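Local coordinates for aldo-keto reductase family 1, member B4 (Aldose reductase) (Schistosoma japonicum, PDB 4HBK), which probably reduces aldehydes, glucose among them, to alcohols with NADPH, as an aldose reductase of the aldo/keto reductase family, at residues L142-V147 / L192-K197; I209-L214 / V234-T239; Q215-A220 / N323-T328. One frame throughout, in Å; residues are numbered along the deposited sequence.

Overall arrangement
The contacts involve four consecutive strands, 138-143 to 237-241, of the parallel sheet, which closes as the (beta/alpha)8 barrel of the aldo/keto reductases. Contact 1 joins strands 138-143 and 187-193 at their C-terminal ends, contact 2 strands 213-217 and 237-241 at their starts, and contact 3 carries the end of strand 213-217 to loop 323-328 beyond helix 311-319. Their centres lie about 12 Å (1 and 2), 14 Å (1 and 3) and 18 Å (2 and 3) apart. Contact 1 closes first; contacts 2 and 3 alternate along the chain and share strand 213-217. The side chain of F327 in contact 3 lies about 9 Å from that of H144, a predicted substrate-binding residue in contact 1.

Contact 1: residues L142-V147 / L192-K197; sequences LIHWPV and LSNFNK
N194 lays its side chain against W145, and its atoms can be followed outward from the backbone. CB lies 3.5 Å from W145 CE3, in the six-membered ring next to the fusion bond. CG comes next, 3.6 Å from W145 CZ3. ND2 then sits over the middle of the indole face, 3.3 Å above its plane, with amide and ring planes only 17° apart, so the amide is stacked on the indole. The same nitrogen donates to the backbone: N194 ND2 to H144 O is 3.1 Å, and the C=O...N angle of 167° puts the donor almost in line with the carbonyl. OD1, the other branch, accepts from Y241. The amide is thus fixed at both ends, and with CG beside the backbone N (chi1 -60°) it is directed back over W145.

On the other flank, P146 and F195 lie alongside each other pointing opposite ways, the proline over the ring face. P146 CB stands 3.9 Å from the centroid of the F195 ring, close to the ring normal, a CH-pi contact. L192 CD2 covers the opposite ring face at 3.7 Å from the plane, while I143 CG2 meets the ring edge, 3.9 Å from F195 CE1. Between the strands, S193 N to I143 O is a weak, bent bond.

H144, a predicted substrate-binding residue, has W113 edge-to-face against its ring. Around this join of strands 138-143 and 187-193, helix 171-183 packs on I143 and L192, helix 197-206 on L192, P146 and F195, and strand 213-217 on L142 and L192.

Contact 2: residues I209-L214 / V234-T239; sequences IKPANL and VGLTVT
N213 pairs with T237 and L214 with V238 in parallel register, with CA-CA distances of 4.7 and 4.8 Å, and the backbone bonds T237 N to A212 O, L214 N to T237 O and T239 N to L214 O join the two chains. On the face bearing N213 and T237, polar side chains join in. N213 extends CG opposite its backbone N (chi1 175°), which carries the amide across to the neighbouring strand, where it crosses both threonines at about a right angle. Its ND2 donates twice: to T237 OG1 at 2.9 Å, with the acceptor in the amide plane and a nearly straight N-H...O angle of 172°, and to T239 OG1 at 3.0 Å, with the acceptor tilted from that plane. OD1 accepts from a water that also bonds T239 OG1. T237 OG1 donates its hydroxyl hydrogen to A212 O, 3.0 Å away, so a continuous chain runs from amide to hydroxyl to carbonyl. A212 O also accepts from a water that links it to G235 O.

L214 and V238 point to the opposite face of the sheet; before the strand, L236 packs on L214 and P211. Its CD1 lies 4.1 Å from L214 CB, while CD2 comes within 3.1 Å of P211 O, an acceptor for N41, and packs on P211 CG at 4.1 Å. Just before L236, G235 with its positive phi is the C-prime residue of a Schellman motif ending helix 225-233. Strand 213-217, helix 225-233 and strand 237-241 form a beta-alpha-beta unit, the repeating element from which a (beta/alpha)8 barrel is built.

Contact 3: residues Q215-A220 / N323-T328; sequences QIEIHA and NERQFT
E217, at the end of strand 213-217, meets the backbone of Q326 and F327 with its carboxylate. Its CG is trans to the backbone N (chi1 168°) and the chain stays extended beyond it, which brings both oxygens to the loop. OE2 accepts Q326 N at 2.7 Å through its syn lone pair, and OE1 accepts F327 N at 2.9 Å, also from the syn side but 25° out of the carboxylate plane. Two successive peptide N-H groups are therefore held by the two oxygens of one acid, and both bonds are fairly straight. OE1 takes a further proton from a water that also donates to F327 O and accepts from R325 NH1, so the arginine is joined to the acid through solvent. The direct separation of E217 OE1 and R325 NH1 is 4.8 Å, near enough for the positive charge probably to favour an ionised carboxylate. R325 also makes a cation-pi contact with F340.

Aldo/keto reductases carry long loops at the C-terminal end of the barrel, where the active site lies, and here the loop 323-328 is attached to a strand end of that barrel. F327 presents its ring edge to E217, with CD2 3.5 Å from OE1. The ring touches a crystal neighbour, which may influence its placement; as modelled, its side chain is about 8 Å from that of Y82, the predicted proton donor.

Two residues on, H219 turns its ring back to the same acid. NE2 donates to E217 OE2 at 2.9 Å, using the anti lone pair, and the oxygen lies near the imidazole plane. OE2 thus has a donor on each of its two lone pairs, Q326 N and H219 NE2. Q326 CG packs 3.7 Å from H219 NE2, and A220 O accepts from S321.

Contact 1: residues L142-V147 / L192-K197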
ATOM      1  N   LEU A 142      -8.303  -1.523  -0.887  1.00  8.96           N
ATOM      2  CA  LEU A 142      -8.179  -0.534   0.175  1.00  6.88           C
ATOM      3  C   LEU A 142      -8.914   0.744  -0.169  1.00  8.57           C
ATOM      4  O   LEU A 142      -8.932   1.167  -1.322  1.00  8.75           O
ATOM      5  CB  LEU A 142      -6.710  -0.155   0.365  1.00  6.74           C
ATOM      6  CG  LEU A 142      -5.704  -1.270   0.611  1.00 10.71           C
ATOM      7  CD1 LEU A 142      -4.332  -0.657   0.857  1.00  8.26           C
ATOM      8  CD2 LEU A 142      -6.150  -2.130   1.791  1.00  6.85           C
ATOM      9  N   ILE A 143      -9.486   1.392   0.834  1.00  7.77           N
ATOM     10  CA  ILE A 143      -9.899   2.774   0.639  1.00  8.43           C
ATOM     11  C   ILE A 143      -8.642   3.649   0.594  1.00  8.54           C
ATOM     12  O   ILE A 143      -7.863   3.687   1.554  1.00  7.07           O
ATOM     13  CB  ILE A 143     -10.847   3.240   1.744  1.00  9.15           C
ATOM     14  CG1 ILE A 143     -12.057   2.302   1.817  1.00  8.91           C
ATOM     15  CG2 ILE A 143     -11.290   4.681   1.487  1.00  7.91           C
ATOM     16  CD1 ILE A 143     -13.129   2.759   2.781  1.00  8.10           C
ATOM     17  N   HIS A 144      -8.429   4.341  -0.525  1.00  8.35           N
ATOM     18  CA  HIS A 144      -7.132   4.995  -0.767  1.00  8.77           C
ATOM     19  C   HIS A 144      -6.821   6.118   0.230  1.00  9.65           C
ATOM     20  O   HIS A 144      -5.678   6.259   0.664  1.00 12.88           O
ATOM     21  CB  HIS A 144      -7.056   5.524  -2.196  1.00  8.11           C
ATOM     22  CG  HIS A 144      -5.670   5.581  -2.752  1.00 10.26           C
ATOM     23  ND1 HIS A 144      -5.370   5.175  -4.038  1.00  9.54           N
ATOM     24  CD2 HIS A 144      -4.506   6.011  -2.211  1.00 10.44           C
ATOM     25  CE1 HIS A 144      -4.080   5.353  -4.261  1.00  8.98           C
ATOM     26  NE2 HIS A 144      -3.533   5.861  -3.172  1.00 10.31           N
ATOM     27  N   TRP A 145      -7.845   6.905   0.568  1.00  9.56           N
ATOM     28  CA  TRP A 145      -7.758   8.040   1.496  1.00  8.69           C
ATOM     29  C   TRP A 145      -9.078   8.116   2.254  1.00  9.26           C
ATOM     30  O   TRP A 145     -10.086   7.591   1.782  1.00  8.00           O
ATOM     31  CB  TRP A 145      -7.541   9.367   0.735  1.00  9.18           C
ATOM     32  CG  TRP A 145      -6.168   9.521   0.139  1.00  9.30           C
ATOM     33  CD1 TRP A 145      -5.777   9.181  -1.122  1.00 10.79           C
ATOM     34  CD2 TRP A 145      -5.003  10.052   0.788  1.00 10.04           C
ATOM     35  NE1 TRP A 145      -4.438   9.465  -1.302  1.00 10.78           N
ATOM     36  CE2 TRP A 145      -3.942  10.003  -0.144  1.00 12.15           C
ATOM     37  CE3 TRP A 145      -4.757  10.569   2.061  1.00  8.74           C
ATOM     38  CZ2 TRP A 145      -2.648  10.432   0.167  1.00 10.50           C
ATOM     39  CZ3 TRP A 145      -3.471  10.995   2.369  1.00 11.06           C
ATOM     40  CH2 TRP A 145      -2.431  10.919   1.428  1.00 11.51           C
ATOM     41  N   PRO A 146      -9.078   8.764   3.433  1.00  8.69           N
ATOM     42  CA  PRO A 146     -10.290   9.116   4.192  1.00 11.37           C
ATOM     43  C   PRO A 146     -10.978  10.407   3.705  1.00 12.31           C
ATOM     44  O   PRO A 146     -11.942  10.873   4.338  1.00 10.01           O
ATOM     45  CB  PRO A 146      -9.778   9.332   5.621  1.00  9.21           C
ATOM     46  CG  PRO A 146      -8.260   9.331   5.541  1.00 10.16           C
ATOM     47  CD  PRO A 146      -7.842   9.176   4.118  1.00 10.16           C
ATOM     48  N   VAL A 147     -10.502  10.967   2.598  1.00  8.86           N
ATOM     49  CA  VAL A 147     -11.022  12.249   2.097  1.00 10.60           C
ATOM     50  C   VAL A 147     -11.731  12.115   0.745  1.00 10.90           C
ATOM     51  O   VAL A 147     -11.090  12.038  -0.295  1.00  8.23           O
ATOM     52  CB  VAL A 147      -9.898  13.293   1.954  1.00 11.99           C
ATOM     53  CG1 VAL A 147     -10.441  14.591   1.327  1.00 13.46           C
ATOM     54  CG2 VAL A 147      -9.245  13.572   3.309  1.00 11.33           C
ATOM     55  N   LEU A 192      -7.686  -0.294   4.632  1.00  8.64           N
ATOM     56  CA  LEU A 192      -7.636   1.163   4.656  1.00  7.68           C
ATOM     57  C   LEU A 192      -6.263   1.679   4.250  1.00  8.32           C
ATOM     58  O   LEU A 192      -5.255   1.017   4.461  1.00  8.49           O
ATOM     59  CB  LEU A 192      -7.978   1.665   6.065  1.00  9.57           C
ATOM     60  CG  LEU A 192      -9.316   1.167   6.631  1.00  8.74           C
ATOM     61  CD1 LEU A 192      -9.428   1.439   8.130  1.00  8.45           C
ATOM     62  CD2 LEU A 192     -10.494   1.778   5.888  1.00  7.08           C
ATOM     63  N   SER A 193      -6.234   2.868   3.662  1.00 10.80           N
ATOM     64  CA  SER A 193      -4.981   3.537   3.351  1.00  9.76           C
ATOM     65  C   SER A 193      -5.011   4.968   3.869  1.00  7.72           C
ATOM     66  O   SER A 193      -5.989   5.675   3.668  1.00  8.78           O
ATOM     67  CB  SER A 193      -4.716   3.518   1.842  1.00  8.91           C
ATOM     68  OG  SER A 193      -3.485   4.156   1.540  1.00 14.53           O
ATOM     69  N   ASN A 194      -3.945   5.391   4.545  1.00  5.87           N
ATOM     70  CA  ASN A 194      -3.862   6.758   5.061  1.00  7.69           C
ATOM     71  C   ASN A 194      -4.977   7.136   6.035  1.00 10.49           C
ATOM     72  O   ASN A 194      -5.395   8.298   6.072  1.00 10.23           O
ATOM     73  CB  ASN A 194      -3.846   7.770   3.906  1.00  7.70           C
ATOM     74  CG  ASN A 194      -2.666   7.566   2.968  1.00 11.47           C
ATOM     75  OD1 ASN A 194      -1.503   7.618   3.384  1.00  9.89           O
ATOM     76  ND2 ASN A 194      -2.964   7.312   1.697  1.00 11.46           N
ATOM     77  N   PHE A 195      -5.473   6.167   6.804  1.00  5.61           N
ATOM     78  CA  PHE A 195      -6.443   6.465   7.851  1.00  8.90           C
ATOM     79  C   PHE A 195      -5.691   6.638   9.152  1.00  9.18           C
ATOM     80  O   PHE A 195      -4.672   5.994   9.350  1.00 10.33           O
ATOM     81  CB  PHE A 195      -7.467   5.334   7.998  1.00  8.40           C
ATOM     82  CG  PHE A 195      -8.618   5.422   7.040  1.00  7.40           C
ATOM     83  CD1 PHE A 195      -8.397   5.486   5.677  1.00  6.70           C
ATOM     84  CD2 PHE A 195      -9.919   5.422   7.503  1.00 10.50           C
ATOM     85  CE1 PHE A 195      -9.444   5.561   4.796  1.00  8.68           C
ATOM     86  CE2 PHE A 195     -10.985   5.505   6.618  1.00 10.44           C
ATOM     87  CZ  PHE A 195     -10.744   5.575   5.264  1.00  9.40           C
ATOM     88  N   ASN A 196      -6.174   7.502  10.040  1.00 11.08           N
ATOM     89  CA  ASN A 196      -5.532   7.648  11.351  1.00 12.40           C
ATOM     90  C   ASN A 196      -6.228   6.780  12.400  1.00 11.81           C
ATOM     91  O   ASN A 196      -7.214   6.104  12.088  1.00 10.48           O
ATOM     92  CB  ASN A 196      -5.434   9.123  11.782  1.00 12.74           C
ATOM     93  CG  ASN A 196      -6.797   9.768  12.039  1.00 13.21           C
ATOM     94  OD1 ASN A 196      -7.783   9.100  12.376  1.00 12.79           O
ATOM     95  ND2 ASN A 196      -6.844  11.078  11.901  1.00 10.90           N
ATOM     96  N   LYS A 197      -5.720   6.793  13.632  1.00 12.67           N
ATOM     97  CA  LYS A 197      -6.240   5.911  14.681  1.00 14.02           C
ATOM     98  C   LYS A 197      -7.738   6.106  14.887  1.00 12.94           C
ATOM     99  O   LYS A 197      -8.508   5.141  14.865  1.00 16.38           O
ATOM    100  CB  LYS A 197      -5.499   6.134  16.003  1.00 17.08           C
ATOM    101  CG  LYS A 197      -6.111   5.377  17.185  1.00 14.64           C
ATOM    102  CD  LYS A 197      -5.290   5.579  18.459  1.00 21.24           C
ATOM    103  CE  LYS A 197      -5.991   4.976  19.685  1.00 20.79           C
ATOM    104  NZ  LYS A 197      -5.243   5.246  20.951  1.00 18.85           N
TER

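Contact 2: residues I209-L214 / V234-T239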
ATOM      1  N   ILE A 209     -17.431  -6.582   8.705  1.00 15.53           N
ATOM      2  CA  ILE A 209     -16.186  -7.231   8.289  1.00 12.16           C
ATOM      3  C   ILE A 209     -15.025  -6.296   8.595  1.00 14.17           C
ATOM      4  O   ILE A 209     -14.982  -5.172   8.109  1.00 11.48           O
ATOM      5  CB  ILE A 209     -16.168  -7.530   6.786  1.00 13.90           C
ATOM      6  CG1 ILE A 209     -17.305  -8.477   6.404  1.00 14.35           C
ATOM      7  CG2 ILE A 209     -14.827  -8.136   6.374  1.00 15.74           C
ATOM      8  CD1 ILE A 209     -17.410  -8.720   4.891  1.00 13.22           C
ATOM      9  N   LYS A 210     -14.096  -6.752   9.420  1.00 12.54           N
ATOM     10  CA  LYS A 210     -13.001  -5.899   9.843  1.00 11.64           C
ATOM     11  C   LYS A 210     -12.005  -5.652   8.716  1.00 11.02           C
ATOM     12  O   LYS A 210     -11.788  -6.504   7.856  1.00  9.80           O
ATOM     13  CB  LYS A 210     -12.304  -6.487  11.072  1.00 12.99           C
ATOM     14  CG  LYS A 210     -13.215  -6.524  12.292  1.00 11.02           C
ATOM     15  CD  LYS A 210     -12.438  -6.502  13.598  1.00 19.04           C
ATOM     16  CE  LYS A 210     -12.184  -7.889  14.127  1.00 19.07           C
ATOM     17  NZ  LYS A 210     -12.002  -7.885  15.616  1.00 23.14           N
ATOM     18  N   PRO A 211     -11.420  -4.459   8.698  1.00  9.83           N
ATOM     19  CA  PRO A 211     -10.312  -4.214   7.775  1.00 12.18           C
ATOM     20  C   PRO A 211      -9.223  -5.226   8.084  1.00 12.32           C
ATOM     21  O   PRO A 211      -9.014  -5.527   9.264  1.00 11.35           O
ATOM     22  CB  PRO A 211      -9.865  -2.793   8.134  1.00 13.73           C
ATOM     23  CG  PRO A 211     -10.544  -2.476   9.482  1.00 10.95           C
ATOM     24  CD  PRO A 211     -11.784  -3.275   9.488  1.00 11.81           C
ATOM     25  N   ALA A 212      -8.579  -5.770   7.052  1.00 10.88           N
ATOM     26  CA  ALA A 212      -7.510  -6.751   7.222  1.00  9.26           C
ATOM     27  C   ALA A 212      -6.137  -6.099   7.161  1.00 11.67           C
ATOM     28  O   ALA A 212      -5.135  -6.681   7.595  1.00 10.84           O
ATOM     29  CB  ALA A 212      -7.604  -7.825   6.140  1.00  9.64           C
ATOM     30  N   ASN A 213      -6.079  -4.892   6.610  1.00  8.95           N
ATOM     31  CA  ASN A 213      -4.792  -4.276   6.346  1.00  9.64           C
ATOM     32  C   ASN A 213      -4.872  -2.753   6.341  1.00  9.75           C
ATOM     33  O   ASN A 213      -5.889  -2.177   5.946  1.00  8.17           O
ATOM     34  CB  ASN A 213      -4.240  -4.804   5.017  1.00  7.40           C
ATOM     35  CG  ASN A 213      -2.957  -4.126   4.598  1.00  9.12           C
ATOM     36  OD1 ASN A 213      -2.970  -3.246   3.734  1.00 13.46           O
ATOM     37  ND2 ASN A 213      -1.833  -4.538   5.189  1.00  7.00           N
ATOM     38  N   LEU A 214      -3.804  -2.113   6.807  1.00  7.51           N
ATOM     39  CA  LEU A 214      -3.688  -0.662   6.781  1.00  7.66           C
ATOM     40  C   LEU A 214      -2.392  -0.369   6.041  1.00  7.94           C
ATOM     41  O   LEU A 214      -1.351  -0.958   6.364  1.00  6.60           O
ATOM     42  CB  LEU A 214      -3.608  -0.103   8.207  1.00  8.78           C
ATOM     43  CG  LEU A 214      -3.261   1.383   8.361  1.00  9.17           C
ATOM     44  CD1 LEU A 214      -4.396   2.277   7.869  1.00  6.76           C
ATOM     45  CD2 LEU A 214      -2.885   1.733   9.806  1.00  5.88           C
ATOM     46  N   VAL A 234      -5.074  -4.015  17.334  1.00 11.99           N
ATOM     47  CA  VAL A 234      -6.439  -4.425  16.999  1.00  9.82           C
ATOM     48  C   VAL A 234      -6.478  -5.460  15.876  1.00 12.91           C
ATOM     49  O   VAL A 234      -7.531  -5.741  15.316  1.00 10.32           O
ATOM     50  CB  VAL A 234      -7.354  -3.231  16.669  1.00 13.62           C
ATOM     51  CG1 VAL A 234      -7.551  -2.374  17.907  1.00 10.24           C
ATOM     52  CG2 VAL A 234      -6.775  -2.408  15.523  1.00 13.01           C
ATOM     53  N   GLY A 235      -5.321  -6.035  15.556  1.00 12.69           N
ATOM     54  CA  GLY A 235      -5.282  -7.187  14.674  1.00 12.07           C
ATOM     55  C   GLY A 235      -5.138  -6.902  13.189  1.00 14.43           C
ATOM     56  O   GLY A 235      -5.168  -7.833  12.375  1.00 12.16           O
ATOM     57  N   LEU A 236      -4.981  -5.634  12.815  1.00  9.97           N
ATOM     58  CA  LEU A 236      -4.716  -5.316  11.413  1.00  9.57           C
ATOM     59  C   LEU A 236      -3.280  -5.681  11.088  1.00 10.36           C
ATOM     60  O   LEU A 236      -2.418  -5.627  11.960  1.00 11.28           O
ATOM     61  CB  LEU A 236      -4.872  -3.827  11.151  1.00 11.55           C
ATOM     62  CG  LEU A 236      -6.199  -3.155  11.469  1.00 16.87           C
ATOM     63  CD1 LEU A 236      -6.441  -2.042  10.465  1.00 12.85           C
ATOM     64  CD2 LEU A 236      -7.329  -4.170  11.450  1.00 15.68           C
ATOM     65  N   THR A 237      -3.010  -6.025   9.832  1.00 10.86           N
ATOM     66  CA  THR A 237      -1.632  -6.050   9.360  1.00  8.05           C
ATOM     67  C   THR A 237      -1.355  -4.674   8.782  1.00  9.61           C
ATOM     68  O   THR A 237      -2.288  -3.944   8.418  1.00  9.69           O
ATOM     69  CB  THR A 237      -1.406  -7.082   8.273  1.00 10.64           C
ATOM     70  OG1 THR A 237      -2.161  -6.716   7.109  1.00  8.10           O
ATOM     71  CG2 THR A 237      -1.803  -8.486   8.761  1.00  9.73           C
ATOM     72  N   VAL A 238      -0.081  -4.318   8.690  1.00  9.87           N
ATOM     73  CA  VAL A 238       0.283  -2.974   8.290  1.00  7.26           C
ATOM     74  C   VAL A 238       1.303  -3.007   7.178  1.00  8.91           C
ATOM     75  O   VAL A 238       2.302  -3.709   7.263  1.00  9.91           O
ATOM     76  CB  VAL A 238       0.854  -2.175   9.470  1.00  7.76           C
ATOM     77  CG1 VAL A 238       1.170  -0.749   9.037  1.00  7.92           C
ATOM     78  CG2 VAL A 238      -0.141  -2.169  10.636  1.00  9.72           C
ATOM     79  N   THR A 239       1.048  -2.229   6.136  1.00  8.78           N
ATOM     80  CA  THR A 239       1.934  -2.175   4.992  1.00  6.60           C
ATOM     81  C   THR A 239       2.602  -0.822   4.963  1.00  9.35           C
ATOM     82  O   THR A 239       1.952   0.213   5.148  1.00  7.68           O
ATOM     83  CB  THR A 239       1.157  -2.386   3.684  1.00 10.41           C
ATOM     84  OG1 THR A 239       0.640  -3.725   3.650  1.00  8.42           O
ATOM     85  CG2 THR A 239       2.056  -2.145   2.461  1.00  8.12           C
TER
HETATM   86  O   HOH W   1     -10.132  -6.071  16.501  1.00 25.49           O
HETATM   87  O   HOH W   2      -5.362  -8.657   9.657  1.00 10.69           O
HETATM   88  O   HOH W   3      -1.174  -3.333   1.667  1.00 10.62           O

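Contact 3: residues Q215-A220 / N323-T328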
ATOM      1  N   GLN A 215      -2.458   0.503   5.037  1.00  6.08           N
ATOM      2  CA  GLN A 215      -1.267   0.898   4.293  1.00  7.66           C
ATOM      3  C   GLN A 215      -1.014   2.371   4.568  1.00  7.80           C
ATOM      4  O   GLN A 215      -1.901   3.195   4.385  1.00  9.35           O
ATOM      5  CB  GLN A 215      -1.421   0.643   2.777  1.00  6.21           C
ATOM      6  CG  GLN A 215      -0.171   1.034   1.959  1.00  8.61           C
ATOM      7  CD  GLN A 215      -0.256   0.687   0.461  1.00  9.83           C
ATOM      8  OE1 GLN A 215      -0.017   1.543  -0.388  1.00  9.54           O
ATOM      9  NE2 GLN A 215      -0.568  -0.573   0.141  1.00  7.36           N
ATOM     10  N   ILE A 216       0.190   2.691   5.017  1.00  6.85           N
ATOM     11  CA  ILE A 216       0.538   4.044   5.428  1.00  6.31           C
ATOM     12  C   ILE A 216       2.012   4.258   5.140  1.00  9.79           C
ATOM     13  O   ILE A 216       2.748   3.290   4.934  1.00 10.22           O
ATOM     14  CB  ILE A 216       0.325   4.241   6.942  1.00  9.54           C
ATOM     15  CG1 ILE A 216       0.837   3.009   7.717  1.00  8.75           C
ATOM     16  CG2 ILE A 216      -1.144   4.519   7.244  1.00  6.43           C
ATOM     17  CD1 ILE A 216       0.737   3.129   9.246  1.00  9.13           C
ATOM     18  N   GLU A 217       2.446   5.518   5.147  1.00  8.30           N
ATOM     19  CA  GLU A 217       3.859   5.841   4.985  1.00 10.09           C
ATOM     20  C   GLU A 217       4.660   5.399   6.198  1.00 12.33           C
ATOM     21  O   GLU A 217       4.391   5.819   7.327  1.00 12.78           O
ATOM     22  CB  GLU A 217       4.056   7.341   4.754  1.00 10.39           C
ATOM     23  CG  GLU A 217       5.505   7.811   4.871  1.00 10.16           C
ATOM     24  CD  GLU A 217       5.639   9.316   4.654  1.00 15.17           C
ATOM     25  OE1 GLU A 217       4.617   9.979   4.355  1.00 12.23           O
ATOM     26  OE2 GLU A 217       6.766   9.833   4.780  1.00 18.96           O
ATOM     27  N   ILE A 218       5.649   4.546   5.956  1.00 11.13           N
ATOM     28  CA  ILE A 218       6.529   4.073   7.016  1.00 12.19           C
ATOM     29  C   ILE A 218       7.948   3.857   6.470  1.00 13.07           C
ATOM     30  O   ILE A 218       8.153   3.172   5.451  1.00 11.10           O
ATOM     31  CB  ILE A 218       6.015   2.755   7.651  1.00 10.83           C
ATOM     32  CG1 ILE A 218       4.511   2.811   7.911  1.00  7.69           C
ATOM     33  CG2 ILE A 218       6.760   2.449   8.954  1.00 10.93           C
ATOM     34  CD1 ILE A 218       3.962   1.485   8.449  1.00  6.82           C
ATOM     35  N   HIS A 219       8.924   4.448   7.148  1.00 12.37           N
ATOM     36  CA  HIS A 219      10.324   4.248   6.804  1.00 12.29           C
ATOM     37  C   HIS A 219      11.189   4.812   7.924  1.00 15.11           C
ATOM     38  O   HIS A 219      10.682   5.421   8.875  1.00 14.02           O
ATOM     39  CB  HIS A 219      10.657   4.906   5.465  1.00 10.79           C
ATOM     40  CG  HIS A 219      10.207   6.327   5.377  1.00 13.47           C
ATOM     41  ND1 HIS A 219      10.947   7.367   5.892  1.00 13.35           N
ATOM     42  CD2 HIS A 219       9.074   6.875   4.882  1.00 12.33           C
ATOM     43  CE1 HIS A 219      10.302   8.504   5.691  1.00 16.23           C
ATOM     44  NE2 HIS A 219       9.157   8.233   5.085  1.00 14.32           N
ATOM     45  N   ALA A 220      12.495   4.598   7.824  1.00 11.00           N
ATOM     46  CA  ALA A 220      13.386   4.943   8.918  1.00 12.76           C
ATOM     47  C   ALA A 220      13.330   6.424   9.276  1.00 14.84           C
ATOM     48  O   ALA A 220      13.641   6.786  10.398  1.00 18.34           O
ATOM     49  CB  ALA A 220      14.815   4.514   8.595  1.00 15.11           C
ATOM     50  N   ASN A 323      11.985  12.926  12.535  1.00 41.64           N
ATOM     51  CA  ASN A 323      11.258  12.067  11.621  1.00 30.09           C
ATOM     52  C   ASN A 323      10.159  12.939  11.037  1.00 27.62           C
ATOM     53  O   ASN A 323       9.419  13.590  11.764  1.00 29.23           O
ATOM     54  CB  ASN A 323      10.663  10.849  12.347  1.00 38.85           C
ATOM     55  CG  ASN A 323       9.722  11.222  13.509  1.00 48.30           C
ATOM     56  OD1 ASN A 323       9.135  12.303  13.547  1.00 47.79           O
ATOM     57  ND2 ASN A 323       9.575  10.302  14.458  1.00 41.48           N
ATOM     58  N   GLU A 324      10.066  12.991   9.721  1.00 28.74           N
ATOM     59  CA  GLU A 324       9.167  13.948   9.103  1.00 24.91           C
ATOM     60  C   GLU A 324       8.355  13.272   8.018  1.00 24.96           C
ATOM     61  O   GLU A 324       8.897  12.519   7.207  1.00 23.01           O
ATOM     62  CB  GLU A 324       9.971  15.108   8.514  1.00 31.73           C
ATOM     63  CG  GLU A 324      10.075  15.063   6.998  1.00 41.98           C
ATOM     64  CD  GLU A 324      11.215  15.904   6.445  1.00 51.28           C
ATOM     65  OE1 GLU A 324      11.571  15.702   5.257  1.00 47.99           O
ATOM     66  OE2 GLU A 324      11.752  16.757   7.191  1.00 42.80           O
ATOM     67  N   ARG A 325       7.054  13.543   8.008  1.00 24.82           N
ATOM     68  CA  ARG A 325       6.161  12.972   7.014  1.00 21.43           C
ATOM     69  C   ARG A 325       6.498  13.489   5.626  1.00 20.67           C
ATOM     70  O   ARG A 325       6.540  14.703   5.410  1.00 23.39           O
ATOM     71  CB  ARG A 325       4.713  13.323   7.337  1.00 15.29           C
ATOM     72  CG  ARG A 325       3.717  12.465   6.580  1.00 16.96           C
ATOM     73  CD  ARG A 325       2.271  12.847   6.891  1.00 15.03           C
ATOM     74  NE  ARG A 325       1.898  12.610   8.280  1.00 14.41           N
ATOM     75  CZ  ARG A 325       1.522  11.426   8.767  1.00 17.15           C
ATOM     76  NH1 ARG A 325       1.493  10.354   7.979  1.00 10.18           N
ATOM     77  NH2 ARG A 325       1.174  11.312  10.047  1.00 14.33           N
ATOM     78  N   GLN A 326       6.713  12.578   4.680  1.00 15.91           N
ATOM     79  CA  GLN A 326       7.008  12.981   3.302  1.00 21.15           C
ATOM     80  C   GLN A 326       5.746  13.184   2.456  1.00 20.62           C
ATOM     81  O   GLN A 326       5.714  14.042   1.570  1.00 21.40           O
ATOM     82  CB  GLN A 326       7.929  11.968   2.613  1.00 20.49           C
ATOM     83  CG  GLN A 326       9.140  11.550   3.427  1.00 20.97           C
ATOM     84  CD  GLN A 326      10.033  12.717   3.805  1.00 39.76           C
ATOM     85  OE1 GLN A 326      10.407  12.878   4.971  1.00 41.26           O
ATOM     86  NE2 GLN A 326      10.392  13.534   2.816  1.00 38.61           N
ATOM     87  N   PHE A 327       4.709  12.392   2.714  1.00 16.86           N
ATOM     88  CA  PHE A 327       3.494  12.463   1.907  1.00 16.23           C
ATOM     89  C   PHE A 327       2.337  13.051   2.692  1.00 16.91           C
ATOM     90  O   PHE A 327       1.680  12.366   3.467  1.00 16.45           O
ATOM     91  CB  PHE A 327       3.148  11.090   1.317  1.00 17.37           C
ATOM     92  CG  PHE A 327       4.218  10.548   0.412  1.00 21.23           C
ATOM     93  CD1 PHE A 327       4.216  10.837  -0.942  1.00 26.35           C
ATOM     94  CD2 PHE A 327       5.256   9.792   0.930  1.00 22.80           C
ATOM     95  CE1 PHE A 327       5.230  10.357  -1.769  1.00 33.73           C
ATOM     96  CE2 PHE A 327       6.268   9.316   0.109  1.00 25.47           C
ATOM     97  CZ  PHE A 327       6.252   9.599  -1.239  1.00 24.46           C
ATOM     98  N   THR A 328       2.100  14.339   2.461  1.00 17.52           N
ATOM     99  CA  THR A 328       1.197  15.141   3.276  1.00 16.41           C
ATOM    100  C   THR A 328      -0.092  15.539   2.569  1.00 20.19           C
ATOM    101  O   THR A 328      -1.030  15.996   3.219  1.00 21.74           O
ATOM    102  CB  THR A 328       1.908  16.413   3.767  1.00 21.09           C
ATOM    103  OG1 THR A 328       2.367  17.159   2.631  1.00 16.56           O
ATOM    104  CG2 THR A 328       3.080  16.072   4.669  1.00 18.47           C
TER
HETATM  105  O   HOH W   4       1.909  10.152   5.086  1.00 16.21           O